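Long-range contacts in BH0493 protein (Bacillus halodurans C-125, PDB 2QEE), which binds zinc and is probably a metal-dependent enzyme of the amidohydrolase superfamily: residues D26-L31 / H355-L361; T49-L53 / Q363-K367; V130-L134 / S165-A169; M259-V263 / F324-W328. All coordinates share one frame; numbering follows the deposited sequence.

Interaction 1. Residues D26-L31 / H355-L361; sequences DMHTHL and HSDARVL. With ZN (zinc ion), chain T.
Asp-26 grips Ser-356 with both carboxylate oxygens. OD1 of Asp-26 accepts the backbone N of Ser-356 at 2.9 Å, and OD2 accepts the hydroxyl OG of Ser-356 at a short 2.5 Å. Both bonds arrive on the syn side. Trp-368 NE1 is a further donor to OD2. Ser-356 OG also accepts Ala-358 N in an ST turn, which ties the carboxylate to the fold of the loop. Met-27 lays its SD against CB of His-355. His-28 O accepts Asp-357 N at 2.9 Å, in the carbonyl plane. With CG anti to the backbone N (chi1 175°), the His-28 ring runs beside Asp-357, and its NE2 reaches the zinc ion at 2.2 Å. His-28 and His-30, after strand 24-26, are consistent with the His-x-His motif that follows the first barrel strand in amidohydrolases. Asp-357 probably corresponds to the metal-binding aspartate after the last strand. Its OD1 lies 2.1 Å from zinc, while His-355 NE2 donates to its OD2 from above the carboxylate plane. Thr-29 turns OG1 to Val-143 O and accepts Leu-31 N in a second ST turn. His-30 N donates to Ala-358 O at 2.7 Å, and His-30 NE2 binds zinc at 2.3 Å. The His-30 ring is nearly coplanar with the Asp-357 carboxylate (8°). The Arg-359 guanidinium lies flat over one face of that ring. Leu-31 reaches CD1 to Ala-358 CB and Leu-361 CD1.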
loop_
_atom_site.group_PDB
_atom_site.type_symbol
_atom_site.label_atom_id
_atom_site.label_comp_id
_atom_site.label_asym_id
_atom_site.label_seq_id
_atom_site.Cartn_x
_atom_site.Cartn_y
_atom_site.Cartn_z
ATOM N N ASP C 26 20.702 -15.038 -11.098
ATOM C CA ASP C 26 20.442 -14.141 -9.944
ATOM C C ASP C 26 21.119 -12.846 -10.335
ATOM O O ASP C 26 22.367 -12.738 -10.294
ATOM C CB ASP C 26 21.055 -14.751 -8.677
ATOM C CG ASP C 26 20.711 -13.986 -7.403
ATOM O OD1 ASP C 26 20.246 -12.829 -7.555
ATOM O OD2 ASP C 26 20.889 -14.549 -6.305
ATOM N N MET C 27 20.334 -11.866 -10.765
ATOM C CA MET C 27 20.971 -10.764 -11.527
ATOM C C MET C 27 21.493 -9.589 -10.729
ATOM O O MET C 27 21.899 -8.585 -11.327
ATOM C CB MET C 27 20.169 -10.276 -12.743
ATOM C CG MET C 27 18.660 -9.961 -12.495
ATOM S SD MET C 27 18.484 -8.560 -11.378
ATOM C CE MET C 27 19.026 -7.150 -12.390
ATOM N N HIS C 28 21.464 -9.709 -9.412
ATOM C CA HIS C 28 22.151 -8.725 -8.569
ATOM C C HIS C 28 22.459 -9.366 -7.222
ATOM O O HIS C 28 21.517 -9.678 -6.466
ATOM C CB HIS C 28 21.292 -7.462 -8.317
ATOM C CG HIS C 28 21.944 -6.504 -7.366
ATOM N ND1 HIS C 28 23.169 -5.937 -7.630
ATOM C CD2 HIS C 28 21.583 -6.068 -6.133
ATOM C CE1 HIS C 28 23.523 -5.162 -6.619
ATOM N NE2 HIS C 28 22.591 -5.242 -5.689
ATOM N N THR C 29 23.754 -9.572 -6.926
ATOM C CA THR C 29 24.183 -10.110 -5.645
ATOM C C THR C 29 25.426 -9.334 -5.223
ATOM O O THR C 29 25.977 -8.620 -6.026
ATOM C CB THR C 29 24.579 -11.610 -5.683
ATOM O OG1 THR C 29 25.892 -11.768 -6.295
ATOM C CG2 THR C 29 23.556 -12.479 -6.476
ATOM N N HIS C 30 25.880 -9.631 -4.016
ATOM C CA HIS C 30 27.154 -9.097 -3.493
ATOM C C HIS C 30 28.087 -10.272 -3.257
ATOM O O HIS C 30 28.827 -10.285 -2.295
ATOM C CB HIS C 30 26.861 -8.355 -2.210
ATOM C CG HIS C 30 26.219 -7.045 -2.474
ATOM N ND1 HIS C 30 26.941 -5.916 -2.795
ATOM C CD2 HIS C 30 24.916 -6.712 -2.591
ATOM C CE1 HIS C 30 26.105 -4.925 -3.053
ATOM N NE2 HIS C 30 24.873 -5.387 -2.946
ATOM N N LEU C 31 27.965 -11.311 -4.081
ATOM C CA LEU C 31 28.849 -12.468 -3.959
ATOM C C LEU C 31 30.024 -12.317 -4.978
ATOM O O LEU C 31 29.949 -11.532 -5.905
ATOM C CB LEU C 31 28.095 -13.765 -4.279
ATOM C CG LEU C 31 26.901 -13.969 -3.328
ATOM C CD1 LEU C 31 26.181 -15.264 -3.791
ATOM C CD2 LEU C 31 27.392 -14.125 -1.921
ATOM N N HIS C 355 15.657 -10.972 -7.274
ATOM C CA HIS C 355 17.103 -11.168 -7.184
ATOM C C HIS C 355 17.371 -11.413 -5.703
ATOM O O HIS C 355 16.530 -11.070 -4.884
ATOM C CB HIS C 355 17.884 -9.958 -7.697
ATOM C CG HIS C 355 17.713 -8.697 -6.896
ATOM N ND1 HIS C 355 16.570 -7.924 -6.971
ATOM C CD2 HIS C 355 18.524 -8.077 -6.005
ATOM C CE1 HIS C 355 16.687 -6.876 -6.170
ATOM N NE2 HIS C 355 17.867 -6.939 -5.573
ATOM N N SER C 356 18.544 -11.944 -5.349
ATOM C CA SER C 356 18.805 -12.239 -3.933
ATOM C C SER C 356 19.454 -11.101 -3.179
ATOM O O SER C 356 19.273 -10.974 -1.949
ATOM C CB SER C 356 19.663 -13.501 -3.758
ATOM O OG SER C 356 21.025 -13.252 -4.154
ATOM N N ASP C 357 20.278 -10.328 -3.883
ATOM C CA ASP C 357 21.164 -9.379 -3.218
ATOM C C ASP C 357 22.016 -10.096 -2.125
ATOM O O ASP C 357 22.331 -9.500 -1.100
ATOM C CB ASP C 357 20.312 -8.335 -2.524
ATOM C CG ASP C 357 20.742 -7.031 -2.833
ATOM O OD1 ASP C 357 21.970 -6.846 -2.736
ATOM O OD2 ASP C 357 19.874 -6.244 -3.238
ATOM N N ALA C 358 22.306 -11.390 -2.313
ATOM C CA ALA C 358 23.025 -12.166 -1.280
ATOM C C ALA C 358 24.387 -11.506 -0.991
ATOM O O ALA C 358 25.125 -11.228 -1.944
ATOM C CB ALA C 358 23.255 -13.624 -1.728
ATOM N N ARG C 359 24.667 -11.278 0.284
ATOM C CA ARG C 359 26.022 -10.892 0.753
ATOM C C ARG C 359 26.844 -12.052 1.260
ATOM O O ARG C 359 28.089 -11.968 1.304
ATOM C CB ARG C 359 25.913 -9.842 1.857
ATOM C CG ARG C 359 25.428 -8.510 1.314
ATOM C CD ARG C 359 25.444 -7.453 2.408
ATOM N NE ARG C 359 25.288 -6.146 1.779
ATOM C CZ ARG C 359 26.306 -5.356 1.453
ATOM N NH1 ARG C 359 27.555 -5.733 1.735
ATOM N NH2 ARG C 359 26.072 -4.190 0.857
ATOM N N VAL C 360 26.171 -13.114 1.670
ATOM C CA VAL C 360 26.818 -14.301 2.228
ATOM C C VAL C 360 26.358 -15.446 1.341
ATOM O O VAL C 360 25.147 -15.589 1.073
ATOM C CB VAL C 360 26.400 -14.546 3.675
ATOM C CG1 VAL C 360 27.006 -15.862 4.200
ATOM C CG2 VAL C 360 26.803 -13.334 4.579
ATOM N N LEU C 361 27.321 -16.241 0.872
ATOM C CA LEU C 361 27.055 -17.286 -0.121
ATOM C C LEU C 361 25.807 -18.119 0.165
ATOM O O LEU C 361 24.951 -18.233 -0.709
ATOM C CB LEU C 361 28.241 -18.257 -0.215
ATOM C CG LEU C 361 28.109 -19.422 -1.210
ATOM C CD1 LEU C 361 27.867 -18.978 -2.638
ATOM C CD2 LEU C 361 29.416 -20.233 -1.067
HETATM ZN ZN ZN T . 22.710 -4.971 -3.482
HETATM O O HOH W 1 30.290 -12.427 -0.495
HETATM O O HOH W 2 29.403 -9.638 0.708
HETATM O O HOH W 3 22.052 -3.386 -2.944
#

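Interaction 2. Residues T49-L53 / Q363-K367; sequences TYHYL and QLIYK
Tyr-50 is met by Gln-363 over a ring face and by Lys-367 at its hydroxyl. Gln-363 NE2 sits 2.9 Å above the ring plane of Tyr-50, over the ring centre. The amide is steeply tilted to the ring, with planes 64° apart, and NE2 leads. The Lys-367 and Tyr-50 side chains approach from opposite directions, and NZ of Lys-367 donates to Tyr-50 OH at 2.9 Å, near the ring plane. The lysine chain bends at chi2 (-96°) and then runs extended to NZ. Tyr-366 brings only its OH near, 3.8 Å from Tyr-50 CE2. A water extends the network: it accepts from Lys-367 NZ at 2.7 Å and also bonds Tyr-52 OH at 2.8 Å. Here the start of helix 51-58, with Tyr-50 at its N-cap position, faces the early part of helix 363-388. The longer helix follows the loop that carries the zinc ligand Asp-357. In a barrel of the amidohydrolase type it would probably be the helix after the last strand. Gln-363 OE1 accepts the backbone N of Arg-359 and of Val-360, which fixes the rotation of the amide and directs NE2 at the ring. On the opposite face of Tyr-50, Tyr-52 CD1 lies 3.5 Å above the plane, offset toward the rim. Tyr-52 in turn meets the ring of Trp-328. The side chain of Lys-367 is about 5 Å from that of Asp-357.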
loop_
_atom_site.group_PDB
_atom_site.type_symbol
_atom_site.label_atom_id
_atom_site.label_comp_id
_atom_site.label_asym_id
_atom_site.label_seq_id
_atom_site.Cartn_x
_atom_site.Cartn_y
_atom_site.Cartn_z
ATOM N N THR C 49 25.808 -12.803 11.185
ATOM C CA THR C 49 26.261 -11.415 11.389
ATOM C C THR C 49 25.978 -10.508 10.173
ATOM O O THR C 49 26.463 -9.371 10.101
ATOM C CB THR C 49 27.756 -11.400 11.793
ATOM O OG1 THR C 49 28.498 -12.063 10.766
ATOM C CG2 THR C 49 27.954 -12.134 13.092
ATOM N N TYR C 50 25.202 -11.026 9.223
ATOM C CA TYR C 50 24.536 -10.271 8.139
ATOM C C TYR C 50 23.962 -8.998 8.780
ATOM O O TYR C 50 23.438 -9.073 9.906
ATOM C CB TYR C 50 23.337 -11.125 7.667
ATOM C CG TYR C 50 22.581 -10.670 6.413
ATOM C CD1 TYR C 50 23.205 -9.945 5.400
ATOM C CD2 TYR C 50 21.245 -11.065 6.220
ATOM C CE1 TYR C 50 22.516 -9.615 4.194
ATOM C CE2 TYR C 50 20.543 -10.740 5.016
ATOM C CZ TYR C 50 21.180 -10.041 4.011
ATOM O OH TYR C 50 20.488 -9.704 2.859
ATOM N N HIS C 51 24.034 -7.856 8.085
ATOM C CA HIS C 51 23.647 -6.594 8.711
ATOM C C HIS C 51 22.153 -6.536 9.026
ATOM O O HIS C 51 21.735 -5.809 9.939
ATOM C CB HIS C 51 24.107 -5.380 7.903
ATOM C CG HIS C 51 23.443 -5.207 6.563
ATOM N ND1 HIS C 51 22.232 -4.564 6.405
ATOM C CD2 HIS C 51 23.837 -5.568 5.320
ATOM C CE1 HIS C 51 21.925 -4.511 5.119
ATOM N NE2 HIS C 51 22.880 -5.113 4.441
ATOM N N TYR C 52 21.334 -7.277 8.269
ATOM C CA TYR C 52 19.903 -7.320 8.616
ATOM C C TYR C 52 19.725 -7.798 10.049
ATOM O O TYR C 52 18.823 -7.345 10.759
ATOM C CB TYR C 52 19.098 -8.265 7.699
ATOM C CG TYR C 52 18.895 -7.870 6.259
ATOM C CD1 TYR C 52 19.856 -7.183 5.535
ATOM C CD2 TYR C 52 17.739 -8.301 5.553
ATOM C CE1 TYR C 52 19.656 -6.876 4.178
ATOM C CE2 TYR C 52 17.531 -7.987 4.166
ATOM C CZ TYR C 52 18.491 -7.282 3.511
ATOM O OH TYR C 52 18.301 -6.978 2.201
ATOM N N LEU C 53 20.545 -8.763 10.456
ATOM C CA LEU C 53 20.444 -9.347 11.789
ATOM C C LEU C 53 21.099 -8.477 12.844
ATOM O O LEU C 53 20.645 -8.476 13.983
ATOM C CB LEU C 53 20.988 -10.775 11.838
ATOM C CG LEU C 53 20.136 -11.792 11.028
ATOM C CD1 LEU C 53 20.658 -13.194 11.219
ATOM C CD2 LEU C 53 18.675 -11.737 11.472
ATOM N N GLN C 363 23.111 -17.631 1.605
ATOM C CA GLN C 363 21.827 -16.936 1.476
ATOM C C GLN C 363 21.109 -17.215 0.140
ATOM O O GLN C 363 19.884 -17.051 0.021
ATOM C CB GLN C 363 22.015 -15.445 1.612
ATOM C CG GLN C 363 22.468 -15.012 3.009
ATOM C CD GLN C 363 22.825 -13.539 3.100
ATOM O OE1 GLN C 363 23.171 -12.908 2.118
ATOM N NE2 GLN C 363 22.751 -12.985 4.304
ATOM N N LEU C 364 21.838 -17.610 -0.889
ATOM C CA LEU C 364 21.196 -18.064 -2.135
ATOM C C LEU C 364 20.178 -19.133 -1.821
ATOM O O LEU C 364 19.116 -19.162 -2.483
ATOM C CB LEU C 364 22.235 -18.640 -3.111
ATOM C CG LEU C 364 23.173 -17.601 -3.648
ATOM C CD1 LEU C 364 24.148 -18.338 -4.587
ATOM C CD2 LEU C 364 22.409 -16.580 -4.465
ATOM N N ILE C 365 20.438 -19.966 -0.812
ATOM C CA ILE C 365 19.512 -21.071 -0.527
ATOM C C ILE C 365 18.161 -20.450 -0.117
ATOM O O ILE C 365 17.130 -20.727 -0.755
ATOM C CB ILE C 365 20.027 -21.995 0.593
ATOM C CG1 ILE C 365 21.313 -22.681 0.103
ATOM C CG2 ILE C 365 18.976 -23.124 0.920
ATOM C CD1 ILE C 365 22.002 -23.570 1.195
ATOM N N TYR C 366 18.178 -19.635 0.941
ATOM C CA TYR C 366 16.862 -19.138 1.470
ATOM C C TYR C 366 16.258 -18.061 0.595
ATOM O O TYR C 366 14.993 -17.965 0.460
ATOM C CB TYR C 366 16.945 -18.679 2.910
ATOM C CG TYR C 366 17.217 -17.215 3.203
ATOM C CD1 TYR C 366 16.207 -16.248 3.046
ATOM C CD2 TYR C 366 18.482 -16.789 3.707
ATOM C CE1 TYR C 366 16.378 -14.937 3.433
ATOM C CE2 TYR C 366 18.659 -15.446 4.069
ATOM C CZ TYR C 366 17.633 -14.525 3.908
ATOM O OH TYR C 366 17.793 -13.200 4.280
ATOM N N LYS C 367 17.081 -17.207 -0.000
ATOM C CA LYS C 367 16.493 -16.126 -0.774
ATOM C C LYS C 367 15.683 -16.725 -1.930
ATOM O O LYS C 367 14.568 -16.258 -2.233
ATOM C CB LYS C 367 17.567 -15.154 -1.300
ATOM C CG LYS C 367 18.363 -14.476 -0.174
ATOM C CD LYS C 367 17.839 -13.142 0.170
ATOM C CE LYS C 367 18.930 -12.430 1.020
ATOM N NZ LYS C 367 18.396 -11.109 1.458
HETATM O O HOH W 4 17.512 -8.861 0.302
#

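Interaction 3. Residues V130-L134 / S165-A169; sequences VDTVL and SRFHA
Arg-166 bends at chi3 (-60°), which swings its guanidinium up to helix 126-136, where Val-130, Asp-131 and Leu-134 receive it. Val-130 holds CG1 anti to the backbone N (chi1 170°), and this branch does the touching. The charged part of the contact is a salt bridge. Arg-166 NH1 donates to Asp-131 OD1 at 2.8 Å, with an N-H...O angle of 151°. OD1 is met nearly along its C-O axis, and the two side chains cross at about a right angle. The direct bond uses OD1 alone, without the paired two-oxygen grip. A water at the guanidinium edge bridges the same two groups: it donates to Asp-131 OD1 at 3.2 Å and accepts from Arg-166 NH2 at 2.9 Å. Val-130 CG1 and Leu-134 CD1 lie over the same face of the guanidinium. Val-130 CG1 is 3.6 Å from Arg-166 NH2, and Leu-134 CD1 is 3.9 Å from Arg-166 CD. The flat charged group is thus laid on an apolar patch one helical turn long. Val-130 CG1 also touches the ring edge of Phe-167, 3.9 Å from its CZ. Asp-164 forms a second salt bridge, at Arg-166 NE, and so helps set the guanidinium. Strand 167-168 belongs to the parallel sheet 24-26, 139-143, 167-168. Helix 126-136 packs against this sheet: Leu-134 lies on Val-139 and Val-142, Phe-167 shares Val-142, and Leu-134 also meets Leu-364 of helix 363-388.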
loop_
_atom_site.group_PDB
_atom_site.type_symbol
_atom_site.label_atom_id
_atom_site.label_comp_id
_atom_site.label_asym_id
_atom_site.label_seq_id
_atom_site.Cartn_x
_atom_site.Cartn_y
_atom_site.Cartn_z
ATOM N N VAL C 130 30.775 -23.179 -2.772
ATOM C CA VAL C 130 30.102 -22.613 -3.967
ATOM C C VAL C 130 29.408 -23.746 -4.747
ATOM O O VAL C 130 28.234 -23.634 -5.108
ATOM C CB VAL C 130 31.078 -21.766 -4.855
ATOM C CG1 VAL C 130 30.453 -21.420 -6.162
ATOM C CG2 VAL C 130 31.466 -20.487 -4.127
ATOM N N ASP C 131 30.120 -24.832 -5.030
ATOM C CA ASP C 131 29.488 -25.960 -5.730
ATOM C C ASP C 131 28.230 -26.453 -5.017
ATOM O O ASP C 131 27.200 -26.628 -5.643
ATOM C CB ASP C 131 30.496 -27.105 -5.901
ATOM C CG ASP C 131 31.502 -26.825 -6.984
ATOM O OD1 ASP C 131 31.348 -25.853 -7.748
ATOM O OD2 ASP C 131 32.469 -27.622 -7.099
ATOM N N THR C 132 28.342 -26.717 -3.723
ATOM C CA THR C 132 27.218 -27.170 -2.931
ATOM C C THR C 132 26.053 -26.172 -3.001
ATOM O O THR C 132 24.909 -26.558 -3.289
ATOM C CB THR C 132 27.621 -27.362 -1.471
ATOM O OG1 THR C 132 28.696 -28.331 -1.406
ATOM C CG2 THR C 132 26.442 -27.890 -0.681
ATOM N N VAL C 133 26.353 -24.899 -2.718
ATOM C CA VAL C 133 25.284 -23.904 -2.575
ATOM C C VAL C 133 24.579 -23.633 -3.895
ATOM O O VAL C 133 23.343 -23.570 -3.914
ATOM C CB VAL C 133 25.797 -22.586 -1.888
ATOM C CG1 VAL C 133 24.759 -21.420 -2.037
ATOM C CG2 VAL C 133 26.053 -22.867 -0.476
ATOM N N LEU C 134 25.302 -23.516 -5.005
ATOM C CA LEU C 134 24.646 -23.232 -6.274
ATOM C C LEU C 134 23.763 -24.414 -6.720
ATOM O O LEU C 134 22.726 -24.210 -7.386
ATOM C CB LEU C 134 25.675 -22.927 -7.375
ATOM C CG LEU C 134 26.506 -21.645 -7.161
ATOM C CD1 LEU C 134 27.336 -21.338 -8.441
ATOM C CD2 LEU C 134 25.621 -20.493 -6.844
ATOM N N SER C 165 32.871 -19.136 -15.010
ATOM C CA SER C 165 31.903 -18.880 -16.067
ATOM C C SER C 165 30.516 -18.664 -15.451
ATOM O O SER C 165 29.620 -18.158 -16.124
ATOM C CB SER C 165 31.822 -20.107 -16.999
ATOM O OG SER C 165 31.619 -21.277 -16.228
ATOM N N ARG C 166 30.380 -19.076 -14.203
ATOM C CA ARG C 166 29.066 -18.996 -13.453
ATOM C C ARG C 166 28.826 -17.607 -12.866
ATOM O O ARG C 166 27.693 -17.279 -12.470
ATOM C CB ARG C 166 29.019 -19.998 -12.323
ATOM C CG ARG C 166 29.093 -21.445 -12.773
ATOM C CD ARG C 166 29.274 -22.397 -11.600
ATOM N NE ARG C 166 30.488 -22.122 -10.859
ATOM C CZ ARG C 166 30.896 -22.817 -9.797
ATOM N NH1 ARG C 166 30.188 -23.848 -9.327
ATOM N NH2 ARG C 166 32.027 -22.465 -9.206
ATOM N N PHE C 167 29.885 -16.789 -12.846
ATOM C CA PHE C 167 29.871 -15.462 -12.186
ATOM C C PHE C 167 30.088 -14.387 -13.207
ATOM O O PHE C 167 31.006 -14.450 -14.058
ATOM C CB PHE C 167 30.941 -15.368 -11.084
ATOM C CG PHE C 167 30.660 -16.220 -9.896
ATOM C CD1 PHE C 167 30.127 -15.631 -8.728
ATOM C CD2 PHE C 167 30.920 -17.582 -9.909
ATOM C CE1 PHE C 167 29.837 -16.380 -7.608
ATOM C CE2 PHE C 167 30.665 -18.380 -8.787
ATOM C CZ PHE C 167 30.071 -17.802 -7.627
ATOM N N HIS C 168 29.223 -13.394 -13.165
ATOM C CA HIS C 168 29.243 -12.351 -14.139
ATOM C C HIS C 168 29.474 -11.015 -13.458
ATOM O O HIS C 168 29.030 -10.795 -12.349
ATOM C CB HIS C 168 27.955 -12.295 -14.967
ATOM C CG HIS C 168 27.572 -13.630 -15.545
ATOM N ND1 HIS C 168 27.902 -14.005 -16.834
ATOM C CD2 HIS C 168 26.949 -14.696 -14.990
ATOM C CE1 HIS C 168 27.453 -15.234 -17.060
ATOM N NE2 HIS C 168 26.883 -15.682 -15.952
ATOM N N ALA C 169 30.201 -10.136 -14.130
ATOM C CA ALA C 169 30.515 -8.804 -13.555
ATOM C C ALA C 169 29.407 -7.791 -13.741
ATOM O O ALA C 169 28.722 -7.756 -14.776
ATOM C CB ALA C 169 31.821 -8.231 -14.196
HETATM O O HOH W 5 33.617 -23.710 -7.192
#

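Interaction 4. Residues M259-V263 / F324-W328; sequences MMIGV and FGCWW
Trp-327 is sandwiched: Met-260 lies over one face of its indole, and its own chain neighbour Trp-328 lies over the other. Met-260 CB makes a CH-pi contact, 3.8 Å from the centroid of the six-membered ring and 20° off the ring normal. The Met-260 chain bends at chi3, a nearly eclipsed -25°, and its methyl CE comes to 3.7 Å from Trp-327 CZ2, above the plane but beyond the ring's rim. Met-260 SD stands 4.9 Å from the centroid of the five-membered ring, a distant Met-aromatic contact above the face. On the far side, Trp-328 CE3 is 3.6 Å above the Trp-327 plane, offset toward the rim. Val-263 reaches CG2 to Trp-328 CZ3 at 3.5 Å. At the other end, Met-260 CG meets the edge of the Phe-324 ring at CZ, 4.1 Å away. No hydrogen bond crosses; the Trp-327 edge also meets the strand backbone, its CZ3 3.5 Å from Met-260 C. Trp-327 also touches the zinc ligand Asp-357, so this contact lines one side of the metal site. Strand 257-264 runs between strands 222-226 and 298-302, parallel to both. The 324-328 loop follows strand 321-323, the parallel neighbour of 298-302, runs roughly along 260-263 (23° apart) and leads to helix 333-347.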
loop_
_atom_site.group_PDB
_atom_site.type_symbol
_atom_site.label_atom_id
_atom_site.label_comp_id
_atom_site.label_asym_id
_atom_site.label_seq_id
_atom_site.Cartn_x
_atom_site.Cartn_y
_atom_site.Cartn_z
ATOM N N MET C 259 19.583 1.280 -11.887
ATOM C CA MET C 259 19.410 2.292 -10.860
ATOM C C MET C 259 18.605 1.676 -9.718
ATOM O O MET C 259 17.517 1.186 -9.952
ATOM C CB MET C 259 18.655 3.485 -11.405
ATOM C CG MET C 259 19.322 4.150 -12.618
ATOM S SD MET C 259 18.515 5.651 -13.175
ATOM C CE MET C 259 17.106 4.998 -13.988
ATOM N N MET C 260 19.175 1.688 -8.528
ATOM C CA MET C 260 18.516 1.165 -7.337
ATOM C C MET C 260 18.184 2.377 -6.470
ATOM O O MET C 260 19.086 2.947 -5.869
ATOM C CB MET C 260 19.464 0.182 -6.657
ATOM C CG MET C 260 19.868 -0.919 -7.684
ATOM S SD MET C 260 20.810 -2.265 -6.963
ATOM C CE MET C 260 21.598 -1.599 -5.527
ATOM N N ILE C 261 16.902 2.773 -6.444
ATOM C CA ILE C 261 16.570 4.101 -5.994
ATOM C C ILE C 261 15.810 4.025 -4.648
ATOM O O ILE C 261 14.884 3.232 -4.507
ATOM C CB ILE C 261 15.682 4.793 -7.030
ATOM C CG1 ILE C 261 16.457 5.029 -8.354
ATOM C CG2 ILE C 261 15.161 6.153 -6.456
ATOM C CD1 ILE C 261 15.535 5.299 -9.585
ATOM N N GLY C 262 16.181 4.871 -3.680
ATOM C CA GLY C 262 15.323 5.048 -2.485
ATOM C C GLY C 262 16.049 4.859 -1.157
ATOM O O GLY C 262 15.425 5.008 -0.097
ATOM N N VAL C 263 17.362 4.628 -1.199
ATOM C CA VAL C 263 18.125 4.362 0.031
ATOM C C VAL C 263 18.615 5.695 0.602
ATOM O O VAL C 263 19.196 6.512 -0.124
ATOM C CB VAL C 263 19.314 3.369 -0.194
ATOM C CG1 VAL C 263 20.326 3.889 -1.238
ATOM C CG2 VAL C 263 19.980 3.080 1.123
ATOM N N PHE C 324 13.128 -4.975 -11.790
ATOM C CA PHE C 324 13.636 -6.221 -11.240
ATOM C C PHE C 324 13.530 -6.243 -9.729
ATOM O O PHE C 324 13.776 -5.173 -9.078
ATOM C CB PHE C 324 15.084 -6.502 -11.676
ATOM C CG PHE C 324 16.112 -5.586 -11.044
ATOM C CD1 PHE C 324 16.826 -5.974 -9.886
ATOM C CD2 PHE C 324 16.388 -4.347 -11.633
ATOM C CE1 PHE C 324 17.808 -5.130 -9.324
ATOM C CE2 PHE C 324 17.390 -3.483 -11.083
ATOM C CZ PHE C 324 18.092 -3.918 -9.899
ATOM N N GLY C 325 13.087 -7.379 -9.213
ATOM C CA GLY C 325 13.351 -7.789 -7.835
ATOM C C GLY C 325 12.555 -7.009 -6.781
ATOM O O GLY C 325 11.868 -6.020 -7.041
ATOM N N CYS C 326 12.692 -7.515 -5.564
ATOM C CA CYS C 326 12.099 -6.905 -4.423
ATOM C C CYS C 326 13.235 -6.642 -3.494
ATOM O O CYS C 326 13.671 -7.527 -2.785
ATOM C CB CYS C 326 11.114 -7.918 -3.805
ATOM S SG CYS C 326 9.819 -8.474 -4.944
ATOM N N TRP C 327 13.696 -5.397 -3.514
ATOM C CA TRP C 327 14.962 -5.043 -2.928
ATOM C C TRP C 327 14.834 -4.775 -1.429
ATOM O O TRP C 327 14.029 -3.908 -1.030
ATOM C CB TRP C 327 15.392 -3.743 -3.662
ATOM C CG TRP C 327 16.740 -3.197 -3.327
ATOM C CD1 TRP C 327 17.847 -3.904 -2.960
ATOM C CD2 TRP C 327 17.131 -1.808 -3.353
ATOM N NE1 TRP C 327 18.900 -3.034 -2.726
ATOM C CE2 TRP C 327 18.494 -1.752 -2.966
ATOM C CE3 TRP C 327 16.470 -0.620 -3.685
ATOM C CZ2 TRP C 327 19.210 -0.538 -2.881
ATOM C CZ3 TRP C 327 17.194 0.587 -3.611
ATOM C CH2 TRP C 327 18.532 0.612 -3.205
ATOM N N TRP C 328 15.641 -5.490 -0.646
ATOM C CA TRP C 328 16.011 -5.119 0.741
ATOM C C TRP C 328 14.756 -5.029 1.644
ATOM O O TRP C 328 14.162 -6.046 2.022
ATOM C CB TRP C 328 16.747 -3.775 0.672
ATOM C CG TRP C 328 17.520 -3.338 1.835
ATOM C CD1 TRP C 328 17.556 -3.869 3.108
ATOM C CD2 TRP C 328 18.459 -2.254 1.815
ATOM N NE1 TRP C 328 18.475 -3.143 3.883
ATOM C CE2 TRP C 328 19.028 -2.163 3.099
ATOM C CE3 TRP C 328 18.855 -1.349 0.827
ATOM C CZ2 TRP C 328 19.975 -1.182 3.425
ATOM C CZ3 TRP C 328 19.811 -0.387 1.145
ATOM C CH2 TRP C 328 20.356 -0.319 2.438
#

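How the interactions relate
Interaction 1 holds the zinc site, and each of the other three touches it. Interaction 2 lies about 10 Å away between centres; Lys-367 CE is 3.3 Å from Ser-356 O. Interaction 4, about 13 Å away between centres, meets it through Trp-327 CD1, 3.1 Å from Asp-357 OD2. The Met-260 side chain comes within about 4 Å of zinc, and that of Tyr-52 within about 7 Å. Interactions 2 and 4 meet where Tyr-52 OH is 3.3 Å from Trp-328 CA. Interaction 3 is farther from the metal. It joins interaction 1 through Leu-361 and interaction 2 through Leu-364, but stays about 12 Å from interaction 4 at the nearest atoms.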